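Local coordinates for protein polymeric Immunoglobulin Receptor (Oncorhynchus mykiss, PDB 5F1S) that probably binds polymeric immunoglobulins and carries them across mucosal epithelium, its ectodomain being released with them as secretory component, at residues 3-8 and 17-22; 10-15 and 81-86; 24-29 and 92-97; 118-123 and 204-209; 128-133 and 180-185. All blocks are in the same frame, centred on the assembly; numbering follows the deposited sequence.

Contact 1 (3-8 and 17-22)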
# COMPACT_ATOMS: atom_id res chain seq x y z
N THR A 3 -13.52 -8.45 15.09
CA THR A 3 -12.36 -8.92 14.33
C THR A 3 -12.00 -7.90 13.26
O THR A 3 -12.84 -7.13 12.78
CB THR A 3 -12.61 -10.26 13.65
OG1 THR A 3 -13.69 -10.15 12.72
CG2 THR A 3 -13.04 -11.31 14.65
N THR A 4 -10.75 -7.97 12.82
CA THR A 4 -10.30 -7.07 11.79
C THR A 4 -9.22 -7.78 10.98
O THR A 4 -9.00 -8.99 11.12
CB THR A 4 -9.82 -5.75 12.40
OG1 THR A 4 -9.56 -4.81 11.37
CG2 THR A 4 -8.52 -5.90 13.21
N VAL A 5 -8.62 -7.05 10.07
CA VAL A 5 -7.65 -7.61 9.14
C VAL A 5 -6.31 -7.81 9.82
O VAL A 5 -6.06 -7.31 10.91
CB VAL A 5 -7.48 -6.70 7.92
CG1 VAL A 5 -8.82 -6.58 7.15
CG2 VAL A 5 -7.01 -5.30 8.34
N GLY A 6 -5.39 -8.49 9.11
CA GLY A 6 -4.07 -8.71 9.66
C GLY A 6 -3.18 -7.50 9.53
O GLY A 6 -3.54 -6.50 8.93
N ASP A 7 -1.99 -7.60 10.11
CA ASP A 7 -1.11 -6.44 10.17
C ASP A 7 -0.84 -5.92 8.76
O ASP A 7 -0.76 -6.68 7.80
CB ASP A 7 0.20 -6.79 10.87
CG ASP A 7 -0.00 -7.21 12.30
OD1 ASP A 7 -1.04 -6.85 12.91
OD2 ASP A 7 0.90 -7.88 12.84
N LEU A 8 -0.73 -4.61 8.64
CA LEU A 8 -0.67 -3.93 7.34
C LEU A 8 0.65 -3.23 7.22
O LEU A 8 1.18 -2.71 8.21
CB LEU A 8 -1.77 -2.81 7.18
CG LEU A 8 -3.25 -3.11 7.31
CD1 LEU A 8 -4.05 -1.83 7.24
CD2 LEU A 8 -3.66 -4.04 6.18
N MET A 17 -8.18 1.55 4.58
CA MET A 17 -9.59 1.36 4.86
C MET A 17 -9.68 0.05 5.62
O MET A 17 -9.38 -1.00 5.04
CB MET A 17 -10.43 1.30 3.57
CG MET A 17 -11.88 1.06 3.84
SD MET A 17 -12.81 0.88 2.22
CE MET A 17 -12.26 -0.65 1.69
N ILE A 18 -10.07 0.11 6.89
CA ILE A 18 -9.97 -1.01 7.82
C ILE A 18 -11.38 -1.42 8.22
O ILE A 18 -12.07 -0.63 8.87
CB ILE A 18 -9.14 -0.64 9.06
CG1 ILE A 18 -7.72 -0.31 8.58
CG2 ILE A 18 -9.16 -1.74 10.06
CD1 ILE A 18 -6.94 0.45 9.59
N PRO A 19 -11.81 -2.65 7.93
CA PRO A 19 -13.08 -3.16 8.48
C PRO A 19 -12.91 -3.70 9.89
O PRO A 19 -12.09 -4.60 10.13
CB PRO A 19 -13.45 -4.29 7.51
CG PRO A 19 -12.07 -4.87 7.11
CD PRO A 19 -11.15 -3.66 7.05
N CYS A 20 -13.82 -3.28 10.76
CA CYS A 20 -13.96 -3.82 12.10
C CYS A 20 -15.30 -4.52 12.14
O CYS A 20 -16.34 -3.86 12.33
CB CYS A 20 -13.90 -2.70 13.15
SG CYS A 20 -12.31 -1.78 13.25
N HIS A 21 -15.28 -5.84 11.99
CA HIS A 21 -16.49 -6.63 11.96
C HIS A 21 -16.88 -7.01 13.39
O HIS A 21 -16.03 -7.22 14.26
CB HIS A 21 -16.35 -7.90 11.11
CG HIS A 21 -16.40 -7.64 9.62
ND1 HIS A 21 -17.56 -7.66 8.88
CD2 HIS A 21 -15.41 -7.33 8.76
CE1 HIS A 21 -17.27 -7.38 7.61
NE2 HIS A 21 -15.97 -7.20 7.52
N TYR A 22 -18.18 -7.06 13.65
CA TYR A 22 -18.61 -7.33 15.01
C TYR A 22 -19.86 -8.19 15.02
O TYR A 22 -20.61 -8.27 14.04
CB TYR A 22 -18.88 -6.06 15.79
CG TYR A 22 -19.80 -5.09 15.13
CD1 TYR A 22 -21.17 -5.16 15.33
CD2 TYR A 22 -19.32 -4.08 14.30
CE1 TYR A 22 -22.04 -4.22 14.75
CE2 TYR A 22 -20.19 -3.14 13.69
CZ TYR A 22 -21.56 -3.23 13.95
OH TYR A 22 -22.43 -2.29 13.44

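Contact 2 (10-15 and 81-86)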
# COMPACT_ATOMS: atom_id res chain seq x y z
N VAL A 10 2.02 -0.08 4.63
CA VAL A 10 1.52 0.87 3.65
C VAL A 10 2.60 1.92 3.41
O VAL A 10 3.23 2.37 4.37
CB VAL A 10 0.22 1.50 4.16
CG1 VAL A 10 0.45 2.22 5.47
CG2 VAL A 10 -0.33 2.46 3.15
N LEU A 11 2.75 2.34 2.17
CA LEU A 11 3.71 3.41 1.87
C LEU A 11 3.24 4.77 2.39
O LEU A 11 2.06 5.13 2.29
CB LEU A 11 3.90 3.52 0.36
CG LEU A 11 4.56 2.35 -0.34
CD1 LEU A 11 4.44 2.45 -1.84
CD2 LEU A 11 5.97 2.28 0.04
N GLU A 12 4.18 5.55 2.92
CA GLU A 12 3.86 6.86 3.48
C GLU A 12 3.14 7.72 2.46
O GLU A 12 3.52 7.79 1.30
CB GLU A 12 5.14 7.57 3.94
CG GLU A 12 4.90 8.76 4.81
CD GLU A 12 6.19 9.40 5.34
OE1 GLU A 12 7.16 9.48 4.55
OE2 GLU A 12 6.23 9.82 6.52
N GLY A 13 2.04 8.33 2.90
CA GLY A 13 1.21 9.12 2.03
C GLY A 13 -0.08 8.46 1.59
O GLY A 13 -1.00 9.16 1.18
N ARG A 14 -0.14 7.13 1.61
CA ARG A 14 -1.32 6.40 1.20
C ARG A 14 -2.33 6.32 2.35
O ARG A 14 -2.08 6.69 3.49
CB ARG A 14 -0.95 4.97 0.77
CG ARG A 14 0.02 4.76 -0.44
CD ARG A 14 -0.53 5.24 -1.70
NE ARG A 14 -0.01 4.53 -2.91
CZ ARG A 14 1.21 4.68 -3.42
NH1 ARG A 14 2.12 5.44 -2.83
NH2 ARG A 14 1.55 4.08 -4.53
N SER A 15 -3.51 5.83 1.99
CA SER A 15 -4.63 5.71 2.92
C SER A 15 -4.87 4.24 3.19
O SER A 15 -4.50 3.39 2.38
CB SER A 15 -5.89 6.31 2.29
OG SER A 15 -5.69 7.69 2.12
N GLN A 81 1.49 8.95 7.83
CA GLN A 81 2.87 9.37 8.01
C GLN A 81 3.65 8.29 8.75
O GLN A 81 3.10 7.48 9.49
CB GLN A 81 2.91 10.69 8.78
CG GLN A 81 2.15 11.80 8.07
CD GLN A 81 2.70 12.10 6.71
OE1 GLN A 81 3.78 12.66 6.60
NE2 GLN A 81 1.95 11.76 5.68
N LYS A 82 4.98 8.31 8.61
CA LYS A 82 5.76 7.28 9.27
C LYS A 82 5.47 7.25 10.77
O LYS A 82 5.41 6.19 11.40
CB LYS A 82 7.25 7.50 9.03
CG LYS A 82 8.07 6.34 9.57
CD LYS A 82 9.55 6.44 9.25
CE LYS A 82 10.26 5.20 9.85
NZ LYS A 82 11.72 5.23 9.60
N GLU A 83 5.29 8.42 11.37
CA GLU A 83 5.05 8.47 12.81
C GLU A 83 3.66 7.93 13.18
O GLU A 83 3.41 7.70 14.38
CB GLU A 83 5.23 9.91 13.29
CG GLU A 83 4.30 10.93 12.67
CD GLU A 83 4.88 11.65 11.42
OE1 GLU A 83 5.82 11.10 10.73
OE2 GLU A 83 4.36 12.77 11.14
N ASP A 84 2.79 7.68 12.20
CA ASP A 84 1.51 7.00 12.45
C ASP A 84 1.66 5.49 12.65
O ASP A 84 0.69 4.81 13.05
CB ASP A 84 0.51 7.29 11.30
CG ASP A 84 0.10 8.72 11.23
OD1 ASP A 84 -0.14 9.30 12.32
OD2 ASP A 84 -0.02 9.29 10.12
N SER A 85 2.84 4.93 12.44
CA SER A 85 3.05 3.50 12.63
C SER A 85 2.78 3.07 14.07
O SER A 85 3.11 3.77 15.01
CB SER A 85 4.50 3.14 12.31
OG SER A 85 4.81 3.39 10.98
N GLY A 86 2.21 1.87 14.22
CA GLY A 86 1.97 1.34 15.55
C GLY A 86 0.70 0.51 15.61
O GLY A 86 0.11 0.13 14.58
O HOH W 1 7.56 11.55 7.81

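Contact 3 (24-29 and 92-97)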
# COMPACT_ATOMS: atom_id res chain seq x y z
N PRO A 24 -23.60 -9.64 15.99
CA PRO A 24 -24.88 -8.93 15.87
C PRO A 24 -25.37 -8.29 17.16
O PRO A 24 -26.23 -7.41 17.10
CB PRO A 24 -25.85 -10.03 15.38
CG PRO A 24 -25.27 -11.23 15.84
CD PRO A 24 -23.78 -11.07 15.75
N GLN A 25 -24.82 -8.66 18.32
CA GLN A 25 -25.19 -8.01 19.57
C GLN A 25 -24.81 -6.54 19.61
O GLN A 25 -25.36 -5.78 20.41
CB GLN A 25 -24.50 -8.69 20.73
CG GLN A 25 -24.86 -10.13 20.86
CD GLN A 25 -23.80 -11.06 20.26
OE1 GLN A 25 -23.02 -10.69 19.35
NE2 GLN A 25 -23.76 -12.28 20.78
N TYR A 26 -23.82 -6.13 18.82
CA TYR A 26 -23.22 -4.84 19.07
C TYR A 26 -23.67 -3.76 18.09
O TYR A 26 -23.11 -2.66 18.11
CB TYR A 26 -21.70 -5.00 19.08
CG TYR A 26 -21.30 -5.99 20.19
CD1 TYR A 26 -21.58 -5.70 21.51
CD2 TYR A 26 -20.71 -7.20 19.90
CE1 TYR A 26 -21.26 -6.58 22.51
CE2 TYR A 26 -20.38 -8.11 20.92
CZ TYR A 26 -20.67 -7.77 22.23
OH TYR A 26 -20.39 -8.61 23.29
N ALA A 27 -24.74 -4.02 17.33
CA ALA A 27 -25.22 -3.05 16.35
C ALA A 27 -25.51 -1.69 16.96
O ALA A 27 -25.19 -0.66 16.36
CB ALA A 27 -26.46 -3.59 15.67
N SER A 28 -26.13 -1.65 18.14
CA SER A 28 -26.63 -0.38 18.66
C SER A 28 -25.61 0.43 19.46
O SER A 28 -25.93 1.54 19.92
CB SER A 28 -27.87 -0.64 19.53
OG SER A 28 -27.44 -1.23 20.74
N TYR A 29 -24.38 -0.06 19.66
CA TYR A 29 -23.45 0.58 20.57
C TYR A 29 -22.51 1.51 19.81
O TYR A 29 -22.26 1.31 18.62
CB TYR A 29 -22.62 -0.45 21.33
CG TYR A 29 -23.46 -1.27 22.29
CD1 TYR A 29 -24.13 -2.42 21.87
CD2 TYR A 29 -23.60 -0.86 23.57
CE1 TYR A 29 -24.92 -3.17 22.77
CE2 TYR A 29 -24.39 -1.60 24.48
CZ TYR A 29 -25.01 -2.76 24.06
OH TYR A 29 -25.80 -3.49 24.91
N VAL A 92 -15.81 -1.61 20.66
CA VAL A 92 -17.24 -1.35 20.88
C VAL A 92 -17.39 -0.85 22.31
O VAL A 92 -16.85 -1.45 23.24
CB VAL A 92 -18.11 -2.59 20.66
CG1 VAL A 92 -19.60 -2.21 20.89
CG2 VAL A 92 -17.92 -3.26 19.25
N GLU A 93 -18.10 0.27 22.49
CA GLU A 93 -18.25 0.87 23.81
C GLU A 93 -19.43 0.20 24.50
O GLU A 93 -20.59 0.56 24.24
CB GLU A 93 -18.45 2.37 23.71
CG GLU A 93 -18.60 3.05 25.05
CD GLU A 93 -18.51 4.55 24.89
OE1 GLU A 93 -17.37 5.03 24.69
OE2 GLU A 93 -19.57 5.21 24.88
N VAL A 94 -19.16 -0.77 25.36
CA VAL A 94 -20.22 -1.49 26.05
C VAL A 94 -19.67 -1.89 27.41
O VAL A 94 -18.51 -2.29 27.53
CB VAL A 94 -20.74 -2.71 25.25
CG1 VAL A 94 -19.61 -3.60 24.80
CG2 VAL A 94 -21.81 -3.51 26.02
N GLY A 95 -20.47 -1.72 28.45
CA GLY A 95 -20.03 -2.11 29.76
C GLY A 95 -20.36 -3.56 30.07
O GLY A 95 -21.26 -4.15 29.49
N GLY A 96 -19.62 -4.13 31.02
CA GLY A 96 -19.96 -5.44 31.56
C GLY A 96 -19.74 -6.61 30.63
O GLY A 96 -20.38 -7.63 30.78
N VAL A 97 -18.80 -6.49 29.68
CA VAL A 97 -18.47 -7.54 28.74
C VAL A 97 -16.95 -7.69 28.77
O VAL A 97 -16.23 -6.71 28.97
CB VAL A 97 -18.97 -7.20 27.31
CG1 VAL A 97 -18.51 -8.20 26.28
CG2 VAL A 97 -20.49 -7.12 27.30

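Contact 4 (118-123 and 204-209)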
# COMPACT_ATOMS: atom_id res chain seq x y z
N ASN A 118 3.39 -6.28 -8.81
CA ASN A 118 3.76 -7.67 -9.06
C ASN A 118 5.26 -7.73 -9.30
O ASN A 118 5.75 -7.17 -10.28
CB ASN A 118 2.98 -8.21 -10.27
CG ASN A 118 3.21 -9.70 -10.52
OD1 ASN A 118 3.69 -10.44 -9.63
ND2 ASN A 118 2.87 -10.15 -11.74
N SER A 119 5.99 -8.41 -8.42
CA SER A 119 7.45 -8.45 -8.57
C SER A 119 7.95 -9.53 -9.53
O SER A 119 9.16 -9.66 -9.74
CB SER A 119 8.11 -8.63 -7.20
OG SER A 119 7.86 -9.94 -6.74
N MET A 120 7.05 -10.33 -10.09
CA MET A 120 7.35 -11.26 -11.18
C MET A 120 6.40 -10.95 -12.31
O MET A 120 5.18 -11.11 -12.14
CB MET A 120 7.19 -12.70 -10.73
CG MET A 120 6.96 -13.77 -11.84
SD MET A 120 8.51 -14.48 -12.33
CE MET A 120 7.92 -15.60 -13.59
N VAL A 121 6.92 -10.54 -13.45
CA VAL A 121 6.10 -10.20 -14.61
C VAL A 121 6.56 -11.08 -15.77
O VAL A 121 7.76 -11.14 -16.06
CB VAL A 121 6.22 -8.69 -14.96
CG1 VAL A 121 5.52 -8.36 -16.23
CG2 VAL A 121 5.67 -7.83 -13.82
N SER A 122 5.63 -11.77 -16.44
CA SER A 122 6.01 -12.61 -17.55
C SER A 122 5.21 -12.23 -18.80
O SER A 122 4.09 -11.73 -18.73
CB SER A 122 5.84 -14.10 -17.27
OG SER A 122 4.49 -14.37 -17.03
N GLY A 123 5.83 -12.48 -19.94
CA GLY A 123 5.17 -12.27 -21.22
C GLY A 123 5.91 -12.96 -22.34
O GLY A 123 7.12 -13.20 -22.26
N ALA A 204 13.17 -4.83 -6.28
CA ALA A 204 13.52 -5.79 -7.32
C ALA A 204 12.29 -6.32 -8.06
O ALA A 204 11.24 -6.59 -7.46
CB ALA A 204 14.33 -6.95 -6.70
N VAL A 205 12.43 -6.46 -9.38
CA VAL A 205 11.39 -6.95 -10.27
C VAL A 205 12.04 -7.96 -11.21
O VAL A 205 13.11 -7.69 -11.77
CB VAL A 205 10.73 -5.83 -11.08
CG1 VAL A 205 9.56 -6.36 -11.95
CG2 VAL A 205 10.25 -4.70 -10.15
N TYR A 206 11.42 -9.12 -11.34
CA TYR A 206 11.87 -10.14 -12.28
C TYR A 206 11.00 -10.15 -13.51
O TYR A 206 9.77 -10.16 -13.39
CB TYR A 206 11.84 -11.54 -11.63
CG TYR A 206 12.60 -12.57 -12.46
CD1 TYR A 206 11.95 -13.31 -13.45
CD2 TYR A 206 13.97 -12.80 -12.26
CE1 TYR A 206 12.64 -14.23 -14.23
CE2 TYR A 206 14.65 -13.72 -13.03
CZ TYR A 206 13.98 -14.46 -14.01
OH TYR A 206 14.65 -15.38 -14.79
N ILE A 207 11.62 -10.14 -14.69
CA ILE A 207 10.92 -10.24 -15.97
C ILE A 207 11.24 -11.61 -16.55
O ILE A 207 12.42 -11.94 -16.76
CB ILE A 207 11.34 -9.14 -16.96
CG1 ILE A 207 11.11 -7.73 -16.37
CG2 ILE A 207 10.59 -9.29 -18.30
CD1 ILE A 207 9.65 -7.45 -16.05
N LEU A 208 10.21 -12.40 -16.85
CA LEU A 208 10.41 -13.67 -17.53
C LEU A 208 9.82 -13.56 -18.92
O LEU A 208 8.61 -13.40 -19.06
CB LEU A 208 9.72 -14.79 -16.77
CG LEU A 208 9.81 -16.16 -17.45
CD1 LEU A 208 11.23 -16.58 -17.59
CD2 LEU A 208 9.01 -17.14 -16.63
N VAL A 209 10.65 -13.69 -19.94
CA VAL A 209 10.20 -13.67 -21.32
C VAL A 209 10.07 -15.12 -21.77
O VAL A 209 11.04 -15.88 -21.71
CB VAL A 209 11.17 -12.90 -22.23
CG1 VAL A 209 10.62 -12.79 -23.67
CG2 VAL A 209 11.40 -11.47 -21.69

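Contact 5 (128-133 and 180-185)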
# COMPACT_ATOMS: atom_id res chain seq x y z
N SER A 128 4.14 -6.89 -25.10
CA SER A 128 4.43 -5.79 -24.18
C SER A 128 3.98 -6.17 -22.79
O SER A 128 2.96 -6.82 -22.61
CB SER A 128 3.71 -4.49 -24.57
OG SER A 128 4.19 -4.03 -25.80
N VAL A 129 4.73 -5.68 -21.79
CA VAL A 129 4.32 -5.81 -20.40
C VAL A 129 4.58 -4.50 -19.69
O VAL A 129 5.40 -3.68 -20.13
CB VAL A 129 5.04 -6.97 -19.67
CG1 VAL A 129 4.61 -8.27 -20.29
CG2 VAL A 129 6.55 -6.82 -19.73
N THR A 130 3.87 -4.30 -18.59
CA THR A 130 4.02 -3.11 -17.76
C THR A 130 4.29 -3.51 -16.33
O THR A 130 3.72 -4.46 -15.81
CB THR A 130 2.81 -2.24 -17.82
OG1 THR A 130 1.70 -2.97 -17.31
CG2 THR A 130 2.60 -1.80 -19.25
N VAL A 131 5.21 -2.79 -15.72
CA VAL A 131 5.59 -2.91 -14.32
C VAL A 131 5.09 -1.66 -13.64
O VAL A 131 5.34 -0.55 -14.13
CB VAL A 131 7.12 -3.03 -14.17
CG1 VAL A 131 7.53 -3.08 -12.71
CG2 VAL A 131 7.68 -4.23 -14.95
N GLN A 132 4.42 -1.81 -12.51
CA GLN A 132 3.92 -0.65 -11.78
C GLN A 132 4.70 -0.51 -10.49
O GLN A 132 4.55 -1.31 -9.56
CB GLN A 132 2.43 -0.71 -11.49
CG GLN A 132 1.97 0.71 -11.01
CD GLN A 132 0.47 0.91 -10.99
OE1 GLN A 132 -0.29 0.07 -11.48
NE2 GLN A 132 0.04 2.03 -10.43
N CYS A 133 5.57 0.49 -10.45
CA CYS A 133 6.40 0.76 -9.29
C CYS A 133 5.72 1.83 -8.44
O CYS A 133 5.45 2.93 -8.92
CB CYS A 133 7.77 1.27 -9.70
SG CYS A 133 8.62 0.45 -11.15
N THR A 180 5.02 3.83 -13.99
CA THR A 180 4.87 2.59 -14.75
C THR A 180 6.00 2.49 -15.75
O THR A 180 6.39 3.48 -16.37
CB THR A 180 3.53 2.54 -15.50
OG1 THR A 180 3.44 3.68 -16.37
CG2 THR A 180 2.39 2.60 -14.51
N VAL A 181 6.51 1.28 -15.91
CA VAL A 181 7.58 0.99 -16.86
C VAL A 181 6.96 0.04 -17.88
O VAL A 181 6.51 -1.05 -17.52
CB VAL A 181 8.82 0.37 -16.20
CG1 VAL A 181 9.94 0.06 -17.23
CG2 VAL A 181 9.38 1.25 -15.09
N THR A 182 6.88 0.47 -19.13
CA THR A 182 6.34 -0.38 -20.18
C THR A 182 7.49 -0.90 -21.03
O THR A 182 8.24 -0.11 -21.60
CB THR A 182 5.33 0.38 -21.05
OG1 THR A 182 4.23 0.77 -20.23
CG2 THR A 182 4.79 -0.53 -22.16
N LEU A 183 7.66 -2.22 -21.04
CA LEU A 183 8.60 -2.91 -21.93
C LEU A 183 7.82 -3.23 -23.20
O LEU A 183 6.90 -4.05 -23.18
CB LEU A 183 9.13 -4.17 -21.26
CG LEU A 183 9.62 -3.93 -19.82
CD1 LEU A 183 10.23 -5.20 -19.21
CD2 LEU A 183 10.63 -2.89 -19.79
N LYS A 184 8.16 -2.54 -24.29
CA LYS A 184 7.26 -2.44 -25.42
C LYS A 184 7.28 -3.68 -26.29
O LYS A 184 6.24 -4.04 -26.88
CB LYS A 184 7.61 -1.21 -26.25
CG LYS A 184 6.86 0.03 -25.81
CD LYS A 184 7.72 1.29 -25.85
CE LYS A 184 7.85 1.86 -27.21
NZ LYS A 184 8.13 3.33 -27.12
N GLY A 185 8.42 -4.35 -26.40
CA GLY A 185 8.49 -5.56 -27.20
C GLY A 185 9.57 -6.50 -26.71
O GLY A 185 10.74 -6.40 -27.09

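Contact 1 (3-8 and 17-22)
Thr3 and His21 make the antiparallel hydrogen-bonded pair by which the N-terminal strand joins strand 16-22 in a V-type immunoglobulin fold; the chain then changes sheets, as the first strand of such domains commonly does. Two backbone bonds close the pair, Thr3 N to His21 O and His21 N to Thr3 O. Beside them the two side chains cross obliquely, with Thr3 OG1 3.8 Å from His21 CB.

Thr4 adds a side-chain bond. With OG1 anti to the backbone N (chi1 -172°), the hydroxyl donates to Pro19 O at 2.8 Å, approaching from above the carbonyl plane, 41° out of it. Thr4 OG1 also touches a methyl, lying 3.4 Å from Ile18 CG2. Val5 lies at about a right angle to the proline ring, its CG1 meeting Pro19 CG and CD.

Leu8 has already joined the other sheet, bonding through its backbone to His107 and Asn109, yet its side chain still leans back over strand 16-22. Behind this layer stand Trp33 and the disulfide from Cys20 to Cys90. The last touch across the change of sheets is Leu8 CD1 against Ile18 CG1, at 4.2 Å.

Contact 2 (10-15 and 81-86)
Glu12 meets Lys82 in a small polar contact at the surface, where the turn that follows strand 8-11 faces the short 3-10 segment 82-84 ahead of strand 86-92. The bond that carries it runs from Lys82 N to Glu12 OE2 at 2.9 Å, arriving on the anti side of the carboxylate and 34° out of its plane. Glu12 spans the distance because CG is anti to the backbone N (chi1 -166°) and the chain stays extended beyond it. On the way its CG passes 3.8 Å from Gln81 CA.

The other carboxylate oxygen, OE1, is taken by Gln112. Glu83 OE1 sits 4.4 Å from Glu12 OE2, and the two like charges would probably repel mildly; a water lies close to OE2, though its short distance makes the detail doubtful.

The 3-10 segment belongs to the tyrosine corner of immunoglobulin domains, in which Tyr88 OH bonds back to Asp84 O. Asp84 OD2 in turn accepts from Gln81 N at 2.8 Å, while Lys82 O receives both the N and the OG of Ser85. Opposite, Gly13 occupies a type II turn from Leu11 to Arg14, with a positive phi that suits glycine.

Gln81, bent at chi2, bonds through NE2 to Glu79 O and through OE1 to Gln137 NE2, and Arg14 donates to the carbonyls of Tyr135 and Lys177, tying this edge to the second immunoglobulin domain.

Contact 3 (24-29 and 92-97)
Tyr26 and Tyr29, the two rings that face segment 92-97, lend their backbone oxygens to one cation: Lys31 NZ bonds to both carbonyls and weakly to that of Ala27. This grip gathers the type I turn from Tyr26 to Tyr29, whose own closing bond, Tyr29 N to Tyr26 O, is 3.3 Å long. Across the contact itself the forces are mostly apolar.

Val94 and Val92 each touch both tyrosines. Val94 CB stands over one face of the Tyr29 ring, 4.1 Å from the centroid and 26° off the normal, a CH-pi contact. With CG2 anti to the backbone N, that methyl reaches Tyr29 CE2 at 3.6 Å, while CG1 comes to 4.1 Å from Tyr26 CE1. Val92 packs nearer the backbone of the tyrosines, where its CG1 touches Tyr29 CB at 3.5 Å and also Tyr26 CB, crossing the Tyr26 side chain at about a right angle. Tyr26 and Val97 instead meet tip to tip, OH against CG1 at 3.6 Å. Glu93 O adds a close approach of 3.4 Å to Tyr29 CD2.

An alanine in place of Tyr29 would probably leave Val94 CB and CG2 without the ring they pack on and open a gap there, although the touch of CB on Val92 would remain.

In the V-type fold these are the first and third CDR-like loops, which in mammalian relatives help to bind polymeric immunoglobulin. The contact bridges the loop from strand 16-22 to 31-35 and the one from 86-92 to 103-111, and Val102 lies against Tyr26, Val94 and Val97.

Contact 4 (118-123 and 204-209)
Tyr206 N donates to Ser119 O in an almost perfectly straight bond of 2.8 Å, the N-H...O angle being 179°. Three more backbone bonds follow: Val121 N to Tyr206 O, Leu208 N to Val121 O, and the longer Gly123 N to Leu208 O at 3.1 Å. Tyr206 thus bonds to Ser119 and Val121, and Leu208 to Val121 and Gly123, each to residues two apart, as in parallel pairing. CA-H groups add weaker contacts, such as Ile207 CA to Val121 O at 3.3 Å.

Strands 120-123 and 204-209 run 17° apart. This parallel pairing of the second half of the first strand with the last strand is a hallmark of V-type immunoglobulin domains, and here it sets 120-124 at the rim of its sheet.

On the face carrying Met120, Tyr206 and Leu208, the methionine bends at chi2 and lies side by side with the tyrosine. Its SD sits obliquely to the ring, 3.8 Å from Tyr206 CD1, in a Met-aromatic contact. Beyond the sulfur, Met120 CE reaches Leu208 CD2 at 3.6 Å, while Trp193 meets the Tyr206 ring edge-to-face. The other face holds Val121, Val205 and Ile207; Ile207 CD1 lies 3.8 Å from Val121 CB, and Val131 of the opposite sheet packs on both Val205 and Ile207.

Contact 5 (128-133 and 180-185)
Val131 and Val181 exchange two backbone bonds in this antiparallel pairing, the B-E strand pair of the second V-type domain. Val131 N to Val181 O and Val181 N to Val131 O are both 2.8 Å, each donor lying in the carbonyl plane. Val129 and Leu183 repeat the exchange. The two faces of the pair differ. The one carrying these four residues is apolar and looks into the sandwich, and on it Val129 CG2 packs on Leu183 CB at 4.0 Å. Val181 CG2 lies 4.1 Å from Cys133 SG, whose disulfide to Cys196 joins the two sheets, and Trp146 covers Val131, Val181 and Leu183.

The reverse face, of threonines and Gln132, is polar and more exposed. Thr130 and Thr182 lie side by side in a non-hydrogen-bonded pair, pointing the same way. Because Thr182 OG1 is anti to its carbonyl carbon (chi1 -63°), it stands against a methyl, Thr130 CG2, at 3.2 Å. Next along, Gln132 CG and Thr180 CG2 touch more loosely at 4.0 Å. An alanine in place of Thr182 would probably open a small gap beside Thr130 CG2, which would lose its neighbour's OG1 and CG2 and keep CB. At the end, Lys184 NZ makes a salt bridge with Glu165 and a hydrogen bond to the carbonyl of Asp166.

Backbone bonds therefore set the register, and chemistry divides the faces: hydrocarbon and sulfur on the core side, hydroxyl and amide groups on the more exposed side.

From the N terminus, contact 1 closes a short loop, where the chain pairs with strand 16-22 and crosses between sheets. Contact 2 starts inside that loop, at 10-15, but ends at 81-86, so the two cross; contact 3 crosses contact 2 in turn, joining loops at the far end of the same domain, with centres about 30 Å apart. Contacts 1 and 3 follow in series and touch through Tyr22 and Ala27. The second domain comes later: contact 4 spans nearly all of it, pairing strand 120-124 with the last strand, 201-210, and contact 5 falls within that span. Their sheets pack face to face, as where Val121 CG1 meets Val129 CB at 3.7 Å. Contact 2 lies nearest this domain.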